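Long-range contact in CdiI (Burkholderia pseudomallei 1026a, PDB 4G6V), which probably acts as the immunity protein of a contact-dependent growth inhibition system, binding the tRNase toxin domain of CdiA and neutralising it: residues Phe6-Ile11 and Leu56-Phe61. Residues are numbered along the deposited sequence; the frame is centred on the assembly and turned at random.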
ATOM      1  N   PHE B   6      -1.469  -6.481   2.505  1.00 22.86           N
ATOM      2  CA  PHE B   6      -0.330  -7.161   3.086  1.00 22.42           C
ATOM      3  C   PHE B   6      -0.783  -8.542   3.517  1.00 27.76           C
ATOM      4  O   PHE B   6      -1.657  -8.668   4.354  1.00 33.43           O
ATOM      5  CB  PHE B   6       0.173  -6.396   4.296  1.00 20.38           C
ATOM      6  CG  PHE B   6       1.107  -5.306   3.953  1.00 26.26           C
ATOM      7  CD1 PHE B   6       2.391  -5.284   4.464  1.00 30.36           C
ATOM      8  CD2 PHE B   6       0.726  -4.307   3.079  1.00 25.13           C
ATOM      9  CE1 PHE B   6       3.278  -4.259   4.112  1.00 30.87           C
ATOM     10  CE2 PHE B   6       1.606  -3.273   2.730  1.00 25.36           C
ATOM     11  CZ  PHE B   6       2.878  -3.257   3.244  1.00 23.79           C
ATOM     12  N   CYS B   7      -0.192  -9.579   2.950  1.00 24.80           N
ATOM     13  CA  CYS B   7      -0.681 -10.928   3.161  1.00 20.91           C
ATOM     14  C   CYS B   7       0.402 -11.728   3.799  1.00 18.81           C
ATOM     15  O   CYS B   7       1.438 -11.943   3.203  1.00 29.17           O
ATOM     16  CB  CYS B   7      -1.048 -11.568   1.824  1.00 20.30           C
ATOM     17  SG  CYS B   7      -2.346 -10.672   0.931  1.00 28.53           S
ATOM     18  N   TYR B   8       0.170 -12.152   5.022  1.00 19.33           N
ATOM     19  CA  TYR B   8       1.078 -13.057   5.718  1.00 23.93           C
ATOM     20  C   TYR B   8       0.570 -14.500   5.707  1.00 30.09           C
ATOM     21  O   TYR B   8      -0.634 -14.759   5.895  1.00 24.88           O
ATOM     22  CB  TYR B   8       1.264 -12.608   7.160  1.00 26.60           C
ATOM     23  CG  TYR B   8       1.566 -11.143   7.299  1.00 28.20           C
ATOM     24  CD1 TYR B   8       2.816 -10.720   7.693  1.00 22.62           C
ATOM     25  CD2 TYR B   8       0.589 -10.177   7.026  1.00 27.85           C
ATOM     26  CE1 TYR B   8       3.102  -9.374   7.827  1.00 32.14           C
ATOM     27  CE2 TYR B   8       0.858  -8.831   7.169  1.00 24.41           C
ATOM     28  CZ  TYR B   8       2.120  -8.435   7.568  1.00 33.66           C
ATOM     29  OH  TYR B   8       2.415  -7.100   7.708  1.00 30.64           O
ATOM     30  N   LEU B   9       1.501 -15.433   5.503  1.00 30.50           N
ATOM     31  CA  LEU B   9       1.174 -16.850   5.430  1.00 26.81           C
ATOM     32  C   LEU B   9       1.953 -17.672   6.440  1.00 34.73           C
ATOM     33  O   LEU B   9       3.104 -17.376   6.756  1.00 38.80           O
ATOM     34  CB  LEU B   9       1.437 -17.400   4.028  1.00 32.93           C
ATOM     35  CG  LEU B   9       0.598 -16.883   2.859  1.00 36.57           C
ATOM     36  CD1 LEU B   9       1.127 -17.448   1.563  1.00 38.30           C
ATOM     37  CD2 LEU B   9      -0.875 -17.230   3.031  1.00 30.24           C
ATOM     38  N   SER B  10       1.323 -18.727   6.937  1.00 39.50           N
ATOM     39  CA  SER B  10       1.980 -19.616   7.871  1.00 31.58           C
ATOM     40  C   SER B  10       2.862 -20.607   7.101  1.00 32.94           C
ATOM     41  O   SER B  10       3.834 -21.113   7.647  1.00 35.21           O
ATOM     42  CB  SER B  10       0.949 -20.338   8.727  1.00 25.87           C
ATOM     43  OG  SER B  10       0.259 -21.302   7.955  1.00 40.02           O
ATOM     44  N   ILE B  11       2.537 -20.853   5.829  1.00 31.61           N
ATOM     45  CA  ILE B  11       3.311 -21.782   4.987  1.00 26.90           C
ATOM     46  C   ILE B  11       4.595 -21.159   4.419  1.00 31.12           C
ATOM     47  O   ILE B  11       4.771 -19.948   4.432  1.00 36.79           O
ATOM     48  CB  ILE B  11       2.460 -22.383   3.836  1.00 21.73           C
ATOM     49  CG1 ILE B  11       1.931 -21.291   2.915  1.00 31.53           C
ATOM     50  CG2 ILE B  11       1.280 -23.127   4.398  1.00 28.90           C
ATOM     51  CD1 ILE B  11       1.227 -21.819   1.694  1.00 32.72           C
ATOM     52  N   LEU B  56      -0.928 -14.780  14.174  1.00 38.74           N
ATOM     53  CA  LEU B  56      -0.319 -15.666  13.179  1.00 24.58           C
ATOM     54  C   LEU B  56       1.196 -15.694  13.224  1.00 30.24           C
ATOM     55  O   LEU B  56       1.847 -14.653  13.322  1.00 39.95           O
ATOM     56  CB  LEU B  56      -0.778 -15.272  11.774  1.00 25.23           C
ATOM     57  CG  LEU B  56      -0.254 -16.070  10.585  1.00 24.59           C
ATOM     58  CD1 LEU B  56      -1.210 -17.172  10.248  1.00 25.35           C
ATOM     59  CD2 LEU B  56      -0.133 -15.174   9.412  1.00 29.67           C
ATOM     60  N   VAL B  57       1.739 -16.906  13.157  1.00 36.00           N
ATOM     61  CA  VAL B  57       3.165 -17.165  12.940  1.00 37.73           C
ATOM     62  C   VAL B  57       3.468 -17.199  11.428  1.00 28.00           C
ATOM     63  O   VAL B  57       3.188 -18.186  10.745  1.00 33.46           O
ATOM     64  CB  VAL B  57       3.570 -18.528  13.583  1.00 44.60           C
ATOM     65  CG1 VAL B  57       5.086 -18.741  13.534  1.00 32.85           C
ATOM     66  CG2 VAL B  57       3.061 -18.613  15.012  1.00 32.62           C
ATOM     67  N   ALA B  58       4.023 -16.120  10.900  1.00 31.17           N
ATOM     68  CA  ALA B  58       4.236 -16.015   9.451  1.00 32.17           C
ATOM     69  C   ALA B  58       5.594 -16.566   9.022  1.00 38.91           C
ATOM     70  O   ALA B  58       6.611 -16.312   9.674  1.00 41.44           O
ATOM     71  CB  ALA B  58       4.073 -14.558   8.976  1.00 32.24           C
ATOM     72  N   GLU B  59       5.599 -17.329   7.932  1.00 40.67           N
ATOM     73  CA  GLU B  59       6.846 -17.775   7.302  1.00 40.03           C
ATOM     74  C   GLU B  59       7.083 -17.048   5.992  1.00 39.90           C
ATOM     75  O   GLU B  59       8.219 -16.724   5.653  1.00 44.91           O
ATOM     76  CB  GLU B  59       6.842 -19.276   7.046  1.00 30.27           C
ATOM     77  CG  GLU B  59       6.803 -20.096   8.327  1.00 47.54           C
ATOM     78  CD  GLU B  59       7.945 -19.759   9.290  1.00 59.69           C
ATOM     79  OE1 GLU B  59       9.041 -19.361   8.823  1.00 56.96           O
ATOM     80  OE2 GLU B  59       7.744 -19.906  10.520  1.00 58.94           O
ATOM     81  N   SER B  60       6.008 -16.789   5.260  1.00 35.13           N
ATOM     82  CA  SER B  60       6.114 -16.062   4.009  1.00 32.32           C
ATOM     83  C   SER B  60       5.159 -14.850   3.978  1.00 38.87           C
ATOM     84  O   SER B  60       4.250 -14.711   4.804  1.00 35.13           O
ATOM     85  CB  SER B  60       5.907 -17.003   2.813  1.00 31.36           C
ATOM     86  OG  SER B  60       4.652 -17.662   2.875  1.00 38.42           O
ATOM     87  N   PHE B  61       5.399 -13.965   3.026  1.00 29.48           N
ATOM     88  CA  PHE B  61       4.650 -12.733   2.897  1.00 23.23           C
ATOM     89  C   PHE B  61       4.558 -12.384   1.411  1.00 29.21           C
ATOM     90  O   PHE B  61       5.486 -12.637   0.634  1.00 24.51           O
ATOM     91  CB  PHE B  61       5.380 -11.606   3.628  1.00 20.33           C
ATOM     92  CG  PHE B  61       4.879 -10.253   3.272  1.00 20.85           C
ATOM     93  CD1 PHE B  61       3.923  -9.633   4.047  1.00 22.97           C
ATOM     94  CD2 PHE B  61       5.340  -9.602   2.140  1.00 24.11           C
ATOM     95  CE1 PHE B  61       3.446  -8.375   3.701  1.00 31.50           C
ATOM     96  CE2 PHE B  61       4.868  -8.344   1.791  1.00 26.71           C
ATOM     97  CZ  PHE B  61       3.925  -7.726   2.565  1.00 23.52           C
TER
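F61 reaches across to Y8 and presents the edge of its ring to the tyrosine face in an edge-to-face pair, with centroids 5.2 Å apart and planes at 73°. F61 CD1 sits over that face toward its rim, 3.9 Å from Y8 CE1. CG of F61 stands anti to the backbone N (chi1 166°), and the side chain runs beside that of Y8, pointing the same way. F61 CE1 comes to 3.4 Å from F6 CD1, the two rings meeting obliquely, and F6, Y8 and F61 form an aromatic cluster. A58 CB packs on Y8 CB and lies at the edge of the ring, near its plane. Y8 CB also packs on L56 CD2, at 3.7 Å.

Next to Y8 and F61, L9 pairs with S60. L9 N donates to S60 O at 2.9 Å, and L9 O accepts E59 N at 2.8 Å and, more weakly, S60 N. Two successive residues thus face L9, a classic beta bulge. Beyond it, S60 OG donates to I11 O at 2.8 Å from above the carbonyl plane.

L92, from strand 91-95, packs on Y8 and L56, and A16 of helix 13-26 on L9, I11 and S60. F6 and F61 also touch T117 and S124 of the toxin chain, respectively. The classic bulge lies where strand 4-9 ends and strand 60-66 begins, two inner antiparallel neighbours in the five-stranded sheet of CdiI, and the aromatic cluster beside it reaches the toxin interface.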